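Transcriptional regulator (LacI family) (Clostridium acetobutylicum ATCC 824, PDB 3G85) probably regulates transcription by binding DNA at cis-regulatory sites, as expected of a LacI-family protein with a core like that of periplasmic binding proteins. Local coordinates at residues Ala15-Ser20 with Asp70-Ala75; Ser36-Gln41 with Thr251-Val256; Ser105-Asp110 with Ile270-Pro275; Ala132-Ser137 with Ala191-Ser196; Ser161-Ile166 with Met183-Thr188. All coordinates share one frame; numbering follows the deposited sequence.

Contact 1: Ala15-Ser20 with Asp70-Ala75; sequences ALYWSS and DAAIIA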
# COMPACT_ATOMS: atom_id res chain seq x y z
N ALA A 15 -9.18 -17.18 5.85
CA ALA A 15 -8.31 -17.21 4.67
C ALA A 15 -7.93 -15.78 4.25
O ALA A 15 -8.80 -14.90 4.13
CB ALA A 15 -8.97 -17.96 3.52
N LEU A 16 -6.64 -15.58 4.00
CA LEU A 16 -6.17 -14.37 3.37
C LEU A 16 -5.97 -14.70 1.90
O LEU A 16 -5.03 -15.44 1.55
CB LEU A 16 -4.86 -13.90 3.98
CG LEU A 16 -4.19 -12.68 3.36
CD1 LEU A 16 -5.07 -11.42 3.52
CD2 LEU A 16 -2.82 -12.49 3.97
N TYR A 17 -6.85 -14.17 1.05
CA TYR A 17 -6.68 -14.34 -0.40
C TYR A 17 -5.68 -13.31 -0.93
O TYR A 17 -5.90 -12.12 -0.77
CB TYR A 17 -8.02 -14.21 -1.09
CG TYR A 17 -8.80 -15.48 -0.92
CD1 TYR A 17 -8.59 -16.56 -1.77
CD2 TYR A 17 -9.71 -15.62 0.14
CE1 TYR A 17 -9.28 -17.74 -1.62
CE2 TYR A 17 -10.43 -16.82 0.33
CZ TYR A 17 -10.18 -17.89 -0.56
OH TYR A 17 -10.86 -19.08 -0.42
N TRP A 18 -4.63 -13.81 -1.61
CA TRP A 18 -3.47 -13.01 -2.00
C TRP A 18 -3.30 -13.02 -3.53
O TRP A 18 -2.78 -13.99 -4.12
CB TRP A 18 -2.19 -13.59 -1.35
CG TRP A 18 -1.01 -12.68 -1.54
CD1 TRP A 18 -0.03 -12.76 -2.48
CD2 TRP A 18 -0.70 -11.53 -0.72
NE1 TRP A 18 0.87 -11.72 -2.32
CE2 TRP A 18 0.45 -10.94 -1.26
CE3 TRP A 18 -1.34 -10.91 0.38
CZ2 TRP A 18 1.05 -9.81 -0.69
CZ3 TRP A 18 -0.76 -9.74 0.92
CH2 TRP A 18 0.42 -9.21 0.37
N SER A 19 -3.77 -11.94 -4.15
CA SER A 19 -3.69 -11.79 -5.61
C SER A 19 -2.24 -11.80 -6.15
O SER A 19 -1.31 -11.23 -5.54
CB SER A 19 -4.38 -10.49 -6.00
OG SER A 19 -4.40 -10.36 -7.40
N SER A 20 -2.04 -12.44 -7.29
CA SER A 20 -0.70 -12.51 -7.91
C SER A 20 -0.17 -11.13 -8.38
O SER A 20 1.03 -10.98 -8.63
CB SER A 20 -0.73 -13.54 -9.07
OG SER A 20 -1.55 -13.05 -10.11
N ASP A 70 -14.29 -20.07 7.26
CA ASP A 70 -15.16 -19.38 8.21
C ASP A 70 -15.23 -17.87 7.96
O ASP A 70 -16.20 -17.22 8.36
CB ASP A 70 -14.73 -19.66 9.63
CG ASP A 70 -14.86 -21.13 9.96
OD1 ASP A 70 -16.01 -21.58 10.19
OD2 ASP A 70 -13.82 -21.84 9.94
N ALA A 71 -14.19 -17.33 7.31
CA ALA A 71 -14.12 -15.91 6.95
C ALA A 71 -12.98 -15.74 5.96
O ALA A 71 -12.08 -16.60 5.85
CB ALA A 71 -13.86 -15.06 8.20
N ALA A 72 -13.00 -14.63 5.23
CA ALA A 72 -11.90 -14.34 4.30
C ALA A 72 -11.56 -12.88 4.35
O ALA A 72 -12.44 -12.04 4.57
CB ALA A 72 -12.29 -14.72 2.89
N ILE A 73 -10.29 -12.58 4.08
CA ILE A 73 -9.82 -11.20 3.91
C ILE A 73 -9.22 -11.19 2.51
O ILE A 73 -8.39 -12.07 2.20
CB ILE A 73 -8.66 -10.88 4.89
CG1 ILE A 73 -9.08 -11.09 6.36
CG2 ILE A 73 -8.18 -9.47 4.66
CD1 ILE A 73 -7.92 -11.28 7.34
N ILE A 74 -9.61 -10.23 1.68
CA ILE A 74 -9.04 -10.13 0.33
C ILE A 74 -8.04 -9.01 0.31
O ILE A 74 -8.44 -7.86 0.48
CB ILE A 74 -10.07 -9.82 -0.73
CG1 ILE A 74 -11.38 -10.58 -0.51
CG2 ILE A 74 -9.43 -10.04 -2.12
CD1 ILE A 74 -11.30 -12.10 -0.35
N ALA A 75 -6.77 -9.35 0.12
CA ALA A 75 -5.68 -8.36 0.21
C ALA A 75 -5.74 -7.25 -0.85
O ALA A 75 -5.48 -6.08 -0.53
CB ALA A 75 -4.33 -9.07 0.18
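Two groups of the adjacent strand grip the carbonyl oxygen of Ala-15: Ile-73 N donates to Ala-15 O at 2.8 Å, and Ala-72 CA lies 3.2 Å from Ala-15 O in a weaker CA-H...O contact. Ile-73 O is held in the same manner, by a hydrogen bond from Tyr-17 N of 2.8 Å and a longer approach of the Leu-16 CA-H. Bonds from Ala-15 N to Ala-71 O and from Ala-75 N to Tyr-17 O complete the pairing of two parallel strands, 15-19 and 71-74, neighbours in the Rossmann-like sheet of the lobe that holds the N terminus. On one face the Tyr-17 ring turns its edge to Ala-72, with CE2 3.8 Å from Ala-72 CB, while Ile-74 CD1 meets Tyr-17 CD2 at 3.9 Å. On the other face Leu-16 CG, anti to the backbone N (chi1 176°), lies beside its own carbonyl carbon, and the CD1 it carries meets Ile-73 CG2 at 3.8 Å. Past the last bridge, Ala-75 CB sits 3.5 Å from Trp-18 CE3. Phe-30 of helix 27-40 covers Leu-16 and packs edge-to-face with Trp-18, whereas Ile-73 is covered by Cys-252 of helix 245-260.

Contact 2: Ser36-Gln41 with Thr251-Val256; sequences SKLAKQ and TCISLV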
# COMPACT_ATOMS: atom_id res chain seq x y z
N SER A 36 1.04 -11.83 15.01
CA SER A 36 1.09 -11.03 16.22
C SER A 36 -0.26 -10.88 16.90
O SER A 36 -0.36 -10.94 18.14
CB SER A 36 1.69 -9.66 15.89
OG SER A 36 1.30 -8.74 16.86
N LYS A 37 -1.29 -10.67 16.09
CA LYS A 37 -2.67 -10.59 16.54
C LYS A 37 -3.15 -11.92 17.14
O LYS A 37 -3.77 -11.94 18.21
CB LYS A 37 -3.58 -10.22 15.36
CG LYS A 37 -5.05 -10.12 15.71
CD LYS A 37 -5.29 -9.05 16.69
CE LYS A 37 -6.77 -8.92 16.93
NZ LYS A 37 -6.98 -7.87 17.95
N LEU A 38 -2.88 -13.03 16.45
CA LEU A 38 -3.30 -14.34 16.96
C LEU A 38 -2.62 -14.75 18.26
O LEU A 38 -3.27 -15.34 19.15
CB LEU A 38 -3.12 -15.41 15.90
CG LEU A 38 -4.20 -15.20 14.84
CD1 LEU A 38 -3.98 -16.17 13.72
CD2 LEU A 38 -5.63 -15.28 15.44
N ALA A 39 -1.32 -14.44 18.37
CA ALA A 39 -0.54 -14.70 19.57
C ALA A 39 -1.12 -13.96 20.76
O ALA A 39 -1.05 -14.47 21.89
CB ALA A 39 0.90 -14.31 19.37
N LYS A 40 -1.68 -12.78 20.53
CA LYS A 40 -2.28 -11.99 21.61
C LYS A 40 -3.65 -12.52 22.01
O LYS A 40 -4.18 -12.15 23.05
CB LYS A 40 -2.41 -10.53 21.21
CG LYS A 40 -1.18 -9.67 21.50
CD LYS A 40 -1.42 -8.23 21.07
CE LYS A 40 -1.37 -8.06 19.55
NZ LYS A 40 -1.69 -6.67 19.11
N GLN A 41 -4.22 -13.38 21.16
CA GLN A 41 -5.57 -13.89 21.38
C GLN A 41 -5.55 -15.38 21.63
O GLN A 41 -6.56 -16.05 21.45
CB GLN A 41 -6.45 -13.63 20.14
CG GLN A 41 -6.65 -12.20 19.80
CD GLN A 41 -7.86 -12.01 18.95
OE1 GLN A 41 -8.35 -12.94 18.29
NE2 GLN A 41 -8.37 -10.78 18.95
N THR A 251 -6.40 -5.84 12.70
CA THR A 251 -7.79 -5.33 12.79
C THR A 251 -8.78 -6.14 11.95
O THR A 251 -9.96 -6.30 12.32
CB THR A 251 -7.86 -3.83 12.44
OG1 THR A 251 -7.08 -3.10 13.38
CG2 THR A 251 -9.29 -3.32 12.52
N CYS A 252 -8.33 -6.66 10.80
CA CYS A 252 -9.12 -7.59 10.01
C CYS A 252 -9.62 -8.77 10.86
O CYS A 252 -10.80 -9.11 10.81
CB CYS A 252 -8.32 -8.10 8.78
SG CYS A 252 -8.10 -6.85 7.50
N ILE A 253 -8.74 -9.39 11.64
CA ILE A 253 -9.14 -10.49 12.53
C ILE A 253 -10.20 -10.04 13.56
O ILE A 253 -11.16 -10.77 13.81
CB ILE A 253 -7.92 -11.07 13.28
CG1 ILE A 253 -6.93 -11.66 12.25
CG2 ILE A 253 -8.35 -12.05 14.42
CD1 ILE A 253 -5.73 -12.36 12.88
N SER A 254 -10.02 -8.85 14.13
CA SER A 254 -10.99 -8.29 15.09
C SER A 254 -12.36 -8.19 14.48
O SER A 254 -13.35 -8.56 15.14
CB SER A 254 -10.59 -6.87 15.54
OG SER A 254 -9.39 -6.88 16.27
N LEU A 255 -12.41 -7.64 13.27
CA LEU A 255 -13.66 -7.50 12.54
C LEU A 255 -14.27 -8.88 12.26
O LEU A 255 -15.48 -9.08 12.47
CB LEU A 255 -13.46 -6.78 11.21
CG LEU A 255 -13.17 -5.29 11.19
CD1 LEU A 255 -13.42 -4.78 9.77
CD2 LEU A 255 -14.07 -4.56 12.19
N VAL A 256 -13.45 -9.82 11.78
CA VAL A 256 -13.93 -11.17 11.52
C VAL A 256 -14.65 -11.79 12.74
O VAL A 256 -15.78 -12.29 12.63
CB VAL A 256 -12.77 -12.08 11.05
CG1 VAL A 256 -13.08 -13.56 11.33
CG2 VAL A 256 -12.56 -11.82 9.57
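Ile-253 pushes its side chain between Lys-37 and Leu-38, and the tight part of this helix-helix contact lies there. Its CG1 is anti to the carbonyl carbon (chi1 -62°), and the terminal CD1 approaches Lys-37 CG at 3.7 Å and Leu-38 CG at 3.8 Å. The aliphatic part of Lys-37 and the Ile-253 side chain slide past each other in opposite directions, while Leu-38 meets the isoleucine at about a right angle. Beyond this apolar patch the contact becomes polar and more open. The Lys-37 chain bends at chi2 (62°), which turns CD aside, and is extended from there; its ammonium group donates a hydrogen bond from NZ to Ser-254 OG, 3.1 Å long. Lys-37 and Ser-254 are both partly exposed, consistent with a bond on the solvent side. Gln-41 adds a loose approach to the CG2 branch of Ile-253. The segment axes come no closer than 10.1 Å and run at 51° to each other, consistent with the modest 222 Å² buried between them. Helices 27-40 and 245-260 lie side by side on one face of the parallel sheet of their lobe: Leu-38 also touches Tyr-43 and Tyr-45 in the loop after its helix, while Cys-252 and Leu-255, next to Ile-253 and Ser-254, pack on Ile-95 of strand 94-97 and Val-107 of strand 105-109.

Contact 3: Ser105-Asp110 with Ile270-Pro275; sequences SSVNVD and ILFDGP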
# COMPACT_ATOMS: atom_id res chain seq x y z
N SER A 105 -17.64 -5.14 4.75
CA SER A 105 -16.77 -4.49 5.72
C SER A 105 -15.33 -4.39 5.16
O SER A 105 -14.90 -5.17 4.25
CB SER A 105 -16.81 -5.24 7.07
OG SER A 105 -18.15 -5.26 7.62
N SER A 106 -14.59 -3.42 5.66
CA SER A 106 -13.29 -3.12 5.10
C SER A 106 -12.37 -2.52 6.14
O SER A 106 -12.82 -1.90 7.12
CB SER A 106 -13.40 -2.19 3.87
OG SER A 106 -13.96 -0.93 4.23
N VAL A 107 -11.06 -2.72 5.93
CA VAL A 107 -10.02 -2.04 6.70
C VAL A 107 -9.15 -1.30 5.66
O VAL A 107 -8.55 -1.94 4.78
CB VAL A 107 -9.20 -3.07 7.57
CG1 VAL A 107 -8.06 -2.43 8.29
CG2 VAL A 107 -10.09 -3.77 8.62
N ASN A 108 -9.12 0.02 5.75
CA ASN A 108 -8.55 0.87 4.70
C ASN A 108 -7.61 1.88 5.29
O ASN A 108 -7.54 2.03 6.51
CB ASN A 108 -9.64 1.63 3.93
CG ASN A 108 -10.80 0.75 3.46
OD1 ASN A 108 -11.96 1.18 3.50
ND2 ASN A 108 -10.53 -0.46 3.04
N VAL A 109 -6.85 2.56 4.43
CA VAL A 109 -6.02 3.65 4.92
C VAL A 109 -6.46 4.89 4.15
O VAL A 109 -7.02 4.79 3.06
CB VAL A 109 -4.50 3.30 4.80
CG1 VAL A 109 -4.10 3.23 3.31
CG2 VAL A 109 -3.61 4.31 5.60
N ASP A 110 -6.27 6.08 4.71
CA ASP A 110 -6.68 7.28 3.95
C ASP A 110 -5.62 7.65 2.92
O ASP A 110 -4.67 8.38 3.20
CB ASP A 110 -7.00 8.48 4.83
CG ASP A 110 -7.81 9.57 4.06
OD1 ASP A 110 -7.60 9.75 2.83
OD2 ASP A 110 -8.65 10.25 4.67
N ILE A 270 -13.21 0.53 8.89
CA ILE A 270 -12.15 1.11 9.70
C ILE A 270 -11.18 1.84 8.79
O ILE A 270 -10.65 1.26 7.82
CB ILE A 270 -11.36 0.06 10.51
CG1 ILE A 270 -12.31 -0.91 11.24
CG2 ILE A 270 -10.41 0.74 11.49
CD1 ILE A 270 -13.47 -0.21 11.99
N LEU A 271 -10.92 3.10 9.12
CA LEU A 271 -10.04 3.91 8.34
C LEU A 271 -8.78 4.27 9.15
O LEU A 271 -8.87 4.97 10.13
CB LEU A 271 -10.78 5.17 7.88
CG LEU A 271 -10.05 6.02 6.83
CD1 LEU A 271 -9.73 5.26 5.49
CD2 LEU A 271 -10.82 7.33 6.54
N PHE A 272 -7.62 3.76 8.71
CA PHE A 272 -6.36 4.05 9.38
C PHE A 272 -5.74 5.31 8.88
O PHE A 272 -5.97 5.73 7.71
CB PHE A 272 -5.33 2.92 9.18
CG PHE A 272 -5.53 1.76 10.10
CD1 PHE A 272 -4.63 1.51 11.13
CD2 PHE A 272 -6.67 0.94 9.96
CE1 PHE A 272 -4.82 0.44 11.99
CE2 PHE A 272 -6.87 -0.14 10.81
CZ PHE A 272 -5.96 -0.38 11.83
N ASP A 273 -4.91 5.90 9.73
CA ASP A 273 -4.08 7.02 9.31
C ASP A 273 -2.75 6.40 8.85
O ASP A 273 -2.17 5.60 9.59
CB ASP A 273 -3.79 7.95 10.49
CG ASP A 273 -2.73 9.03 10.14
OD1 ASP A 273 -3.07 9.95 9.38
OD2 ASP A 273 -1.56 8.93 10.58
N GLY A 274 -2.25 6.74 7.66
CA GLY A 274 -0.90 6.24 7.26
C GLY A 274 0.14 7.23 7.75
O GLY A 274 0.14 8.36 7.29
N PRO A 275 0.97 6.86 8.76
CA PRO A 275 1.81 7.90 9.40
C PRO A 275 2.98 8.37 8.54
O PRO A 275 3.63 7.55 7.86
CB PRO A 275 2.41 7.20 10.62
CG PRO A 275 2.48 5.76 10.20
CD PRO A 275 1.19 5.54 9.37
O HOH W 1 -3.63 8.60 5.96
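Phe-272 N donates an almost straight hydrogen bond to Asn-108 O, 2.8 Å long with an angle of 176° at the hydrogen, in a row of four that joins the parallel strands 105-109 and 269-272. The others run from Ile-270 N to Ser-106 O, from Asn-108 N to Ile-270 O at 2.9 Å, and from Asp-110 N to Phe-272 O at 3.0 Å. CA-H groups of Val-107 and Val-109 give weaker support to Ile-270 O and Phe-272 O. Where the strands end, one water carries the pairing on, donating to Asp-110 O at 3.0 Å and accepting from Gly-274 N at 2.9 Å.

The side-chain packing divides between the two faces. On one, Val-107 CG1 lies obliquely to the Phe-272 ring, 3.6 Å from CE2, and Val-109 CG2, anti to its backbone N (chi1 68° for CG1), reaches Gly-274 N at 3.5 Å, where the glycine backbone brings no side chain of its own. On the other, Leu-271 lays CD1 against the main chain, 3.6 Å from Val-109 C and close to Asp-110 N.

Charged side chains follow just past the two strands: Asp-110, the N-cap of helix 111-124, pairs through OD2 with Lys-113, and Asp-273 pairs with Lys-117 of the same helix. Strand 269-272 closes one edge of the six-stranded sheet; Phe-272 and Val-107 are covered by helix 245-260, and both segments lead on from here toward the other lobe, into helix 111-124 and strand 276-277.

Contact 4: Ala132-Ser137 with Ala191-Ser196; sequences AILTES and ALFCNS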
# COMPACT_ATOMS: atom_id res chain seq x y z
N ALA A 132 8.03 12.68 -9.72
CA ALA A 132 7.38 11.51 -9.13
C ALA A 132 7.72 10.28 -9.95
O ALA A 132 7.63 10.30 -11.19
CB ALA A 132 5.85 11.71 -9.05
N ILE A 133 8.17 9.24 -9.28
CA ILE A 133 8.40 7.97 -9.93
C ILE A 133 7.32 7.04 -9.42
O ILE A 133 7.24 6.77 -8.21
CB ILE A 133 9.79 7.42 -9.62
CG1 ILE A 133 10.88 8.37 -10.17
CG2 ILE A 133 9.95 6.02 -10.18
CD1 ILE A 133 12.28 7.95 -9.74
N LEU A 134 6.50 6.56 -10.36
CA LEU A 134 5.28 5.84 -10.05
C LEU A 134 5.22 4.51 -10.73
O LEU A 134 5.25 4.41 -11.97
CB LEU A 134 4.06 6.66 -10.49
CG LEU A 134 3.94 8.07 -9.90
CD1 LEU A 134 2.78 8.82 -10.58
CD2 LEU A 134 3.78 8.10 -8.37
N THR A 135 5.08 3.47 -9.92
CA THR A 135 4.66 2.19 -10.43
C THR A 135 3.13 2.20 -10.70
O THR A 135 2.37 2.90 -10.02
CB THR A 135 5.08 1.09 -9.48
OG1 THR A 135 4.86 -0.18 -10.11
CG2 THR A 135 4.30 1.19 -8.11
N GLU A 136 2.70 1.44 -11.71
CA GLU A 136 1.29 1.50 -12.14
C GLU A 136 0.31 1.15 -11.00
O GLU A 136 0.59 0.27 -10.18
CB GLU A 136 1.05 0.56 -13.34
CG GLU A 136 1.13 -0.93 -12.96
CD GLU A 136 0.80 -1.86 -14.12
OE1 GLU A 136 -0.08 -1.51 -14.96
OE2 GLU A 136 1.43 -2.94 -14.18
N SER A 137 -0.80 1.87 -10.94
CA SER A 137 -1.78 1.66 -9.87
C SER A 137 -2.46 0.31 -10.03
O SER A 137 -3.01 0.01 -11.09
CB SER A 137 -2.81 2.78 -9.83
OG SER A 137 -2.18 4.03 -9.69
N ALA A 191 12.88 17.76 -5.32
CA ALA A 191 12.00 16.92 -4.50
C ALA A 191 11.58 15.75 -5.35
O ALA A 191 11.33 15.89 -6.56
CB ALA A 191 10.79 17.70 -4.04
N LEU A 192 11.51 14.57 -4.73
CA LEU A 192 11.11 13.37 -5.44
C LEU A 192 10.15 12.54 -4.59
O LEU A 192 10.48 12.17 -3.48
CB LEU A 192 12.35 12.54 -5.82
CG LEU A 192 12.04 11.18 -6.48
CD1 LEU A 192 11.43 11.36 -7.88
CD2 LEU A 192 13.31 10.34 -6.55
N PHE A 193 8.97 12.27 -5.14
CA PHE A 193 8.02 11.34 -4.55
C PHE A 193 8.13 9.97 -5.23
O PHE A 193 8.05 9.87 -6.46
CB PHE A 193 6.62 11.91 -4.73
CG PHE A 193 5.51 11.00 -4.28
CD1 PHE A 193 5.33 10.73 -2.91
CD2 PHE A 193 4.62 10.48 -5.20
CE1 PHE A 193 4.26 9.94 -2.47
CE2 PHE A 193 3.53 9.65 -4.77
CZ PHE A 193 3.38 9.39 -3.40
N CYS A 194 8.29 8.92 -4.44
CA CYS A 194 8.25 7.55 -5.00
C CYS A 194 7.05 6.84 -4.41
O CYS A 194 6.88 6.84 -3.20
CB CYS A 194 9.51 6.76 -4.65
SG CYS A 194 11.05 7.48 -5.29
N ASN A 195 6.22 6.24 -5.24
CA ASN A 195 5.00 5.64 -4.68
C ASN A 195 5.23 4.20 -4.19
O ASN A 195 4.27 3.48 -3.89
CB ASN A 195 3.77 5.78 -5.63
CG ASN A 195 3.81 4.82 -6.83
OD1 ASN A 195 4.84 4.25 -7.15
ND2 ASN A 195 2.66 4.66 -7.50
N SER A 196 6.50 3.80 -4.11
CA SER A 196 6.84 2.58 -3.33
C SER A 196 8.23 2.75 -2.73
O SER A 196 9.10 3.45 -3.30
CB SER A 196 6.72 1.29 -4.17
OG SER A 196 7.95 0.91 -4.75
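This is a parallel strand pair in the buried core of the second lobe, with Ala-132 to Leu-134 beside Leu-192 to Asn-195, and it is extended at its end by an asparagine side chain. Ile-133 N donates to Phe-193 O at 2.9 Å, and Asn-195 N to Ile-133 O at 3.2 Å. Past this point the Asn-195 amide takes over from the main chain. Its CG takes the crowded position between the backbone N and the carbonyl carbon (chi1 75°). OD1 accepts from Thr-135 N at 2.9 Å, with the donor tilted out of the carbonyl plane, and ND2 donates to Thr-135 O at 3.1 Å, in the plane of both groups and nearly straight (173°). Two bonds to one residue thus fix the rotation of the amide. Leu-134 CD2 packs against it, 3.6 Å from Asn-195 CB and 3.9 Å from Phe-193 CE2, while on the opposite face Ile-133 CG1 meets Leu-192 CD1 at 3.8 Å. Helix 197-209, capped by Ser-196, covers Ile-133 and Leu-192 through Val-203; helix 140-155 covers the other face, where Phe-149 stacks on Phe-193, and strand 165-167 pairs with the far side of strand 131-134.

Contact 5: Ser161-Ile166 with Met183-Thr188; sequences SENHII and MKLKNT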
# COMPACT_ATOMS: atom_id res chain seq x y z
N SER A 161 5.73 19.10 -13.52
CA SER A 161 5.67 18.93 -14.97
C SER A 161 5.37 17.48 -15.31
O SER A 161 5.90 16.56 -14.68
CB SER A 161 7.00 19.38 -15.58
OG SER A 161 7.44 20.60 -14.98
N GLU A 162 4.49 17.28 -16.30
CA GLU A 162 3.99 15.95 -16.69
C GLU A 162 5.11 15.01 -17.11
O GLU A 162 5.02 13.80 -16.94
CB GLU A 162 3.01 16.09 -17.84
CG GLU A 162 2.15 14.87 -18.08
CD GLU A 162 1.24 15.05 -19.28
OE1 GLU A 162 1.05 16.23 -19.72
OE2 GLU A 162 0.73 14.02 -19.80
N ASN A 163 6.18 15.58 -17.65
CA ASN A 163 7.30 14.77 -18.06
C ASN A 163 8.20 14.44 -16.87
O ASN A 163 9.16 13.68 -17.01
CB ASN A 163 8.11 15.47 -19.14
CG ASN A 163 8.87 16.65 -18.61
OD1 ASN A 163 8.27 17.56 -18.03
ND2 ASN A 163 10.18 16.64 -18.78
N HIS A 164 7.89 14.99 -15.71
CA HIS A 164 8.64 14.59 -14.50
C HIS A 164 7.91 13.57 -13.67
O HIS A 164 8.23 13.39 -12.53
CB HIS A 164 9.00 15.79 -13.63
CG HIS A 164 9.98 16.71 -14.28
ND1 HIS A 164 10.27 17.96 -13.77
CD2 HIS A 164 10.72 16.57 -15.40
CE1 HIS A 164 11.17 18.54 -14.55
NE2 HIS A 164 11.46 17.72 -15.54
N ILE A 165 6.91 12.95 -14.27
CA ILE A 165 6.29 11.76 -13.75
C ILE A 165 6.83 10.62 -14.62
O ILE A 165 6.67 10.61 -15.85
CB ILE A 165 4.75 11.88 -13.80
CG1 ILE A 165 4.29 13.00 -12.85
CG2 ILE A 165 4.13 10.58 -13.38
CD1 ILE A 165 2.92 13.54 -13.17
N ILE A 166 7.52 9.69 -13.97
CA ILE A 166 8.25 8.63 -14.67
C ILE A 166 7.68 7.29 -14.21
O ILE A 166 7.65 7.02 -12.99
CB ILE A 166 9.77 8.70 -14.32
CG1 ILE A 166 10.34 10.07 -14.71
CG2 ILE A 166 10.55 7.57 -14.96
CD1 ILE A 166 11.76 10.32 -14.20
N MSE A 183 17.94 10.88 -14.26
CA MSE A 183 19.25 11.51 -14.40
C MSE A 183 19.51 12.08 -15.81
O MSE A 183 20.36 12.95 -15.98
CB MSE A 183 20.39 10.56 -14.02
CG MSE A 183 20.40 10.13 -12.55
SE MSE A 183 20.82 11.60 -11.36
CE MSE A 183 19.06 12.35 -10.97
N LYS A 184 18.77 11.59 -16.79
CA LYS A 184 18.88 12.10 -18.17
C LYS A 184 18.13 13.39 -18.42
O LYS A 184 18.38 14.05 -19.43
CB LYS A 184 18.45 11.05 -19.17
CG LYS A 184 19.53 10.07 -19.43
CD LYS A 184 19.04 8.92 -20.24
CE LYS A 184 20.16 7.87 -20.23
NZ LYS A 184 19.83 6.83 -21.19
N LEU A 185 17.21 13.73 -17.51
CA LEU A 185 16.43 14.96 -17.63
C LEU A 185 17.36 16.18 -17.63
O LEU A 185 18.37 16.21 -16.90
CB LEU A 185 15.33 15.05 -16.56
CG LEU A 185 14.10 14.11 -16.64
CD1 LEU A 185 13.37 14.01 -15.32
CD2 LEU A 185 13.11 14.56 -17.69
N LYS A 186 17.06 17.14 -18.50
CA LYS A 186 17.84 18.37 -18.57
C LYS A 186 17.79 19.10 -17.24
O LYS A 186 18.81 19.58 -16.76
CB LYS A 186 17.34 19.29 -19.69
CG LYS A 186 18.16 19.19 -20.96
CD LYS A 186 17.63 18.13 -21.92
CE LYS A 186 18.67 17.78 -22.96
NZ LYS A 186 19.77 16.94 -22.38
N ASN A 187 16.59 19.20 -16.67
CA ASN A 187 16.36 19.82 -15.37
C ASN A 187 15.64 18.83 -14.47
O ASN A 187 14.45 18.55 -14.68
CB ASN A 187 15.49 21.07 -15.53
CG ASN A 187 16.19 22.19 -16.27
OD1 ASN A 187 15.87 22.48 -17.42
ND2 ASN A 187 17.17 22.83 -15.61
N THR A 188 16.35 18.27 -13.48
CA THR A 188 15.71 17.39 -12.49
C THR A 188 15.33 18.19 -11.23
O THR A 188 16.20 18.86 -10.66
CB THR A 188 16.64 16.23 -12.06
OG1 THR A 188 17.66 16.75 -11.19
CG2 THR A 188 17.29 15.56 -13.26
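The backbones of segment 161-166 and the 183-188 loop stay well apart, with the CA atoms of His-164 and Thr-188, their nearest pair, 7.9 Å from each other, so Leu-185 and His-164 meet through their side chains. Leu-185 CG is anti to the carbonyl carbon (chi1 -71°), and the two methyls of its fork fall among Asn-163, His-164 and Ile-166. CD1 lies 3.7 Å from His-164 CD2, placed obliquely to the imidazole, and faces Ile-166 CD1 tip to tip at a looser 4.2 Å. CD2 approaches the same ring carbon of His-164 and lies 3.8 Å from Asn-163 ND2 at the exposed border. The ring also comes near the loop backbone, with His-164 NE2 3.2 Å from Asn-187 O, but the angle is too poor for a hydrogen bond. Ser-161 CB lies over one ring face, offset toward the rim. A short 3-10 turn at Glu-162 and Asn-163 shapes this side of the contact, and His-164 N donates to Ser-161 O at 2.7 Å within it. The contact is at the protein surface and buries only 188 Å². It packs the start of the edge strand of a beta-alpha-beta crossover against the loop that leaves the crossover helix: from Ile-166 the chain runs along strand 165-167 into helix 172-182, whose exit carries Leu-185, and then over to strand 191-194 on the other side of strand 131-134.

From the N terminus, contact 1 pairs the first strand with 71-74 and closes a loop that includes helix 27-40 and strand 46-52. Contact 2 opens within that loop, so the two cross; it closes near the C terminus by joining helix 27-40 to helix 245-260. Contact 3 opens at strand 105-109 inside contact 2 and ends beyond it at 270-275, so these also cross, and the three tie together the lobe that holds the N terminus. Contact 4 is nested within both contacts 2 and 3, and contact 5 within contact 4; strand 131-134 of contact 4 and strand 165-167 of contact 5 are neighbours in the second lobe's sheet. The centres of contacts 3 and 4 are about 21 Å apart, across the centre of the chain.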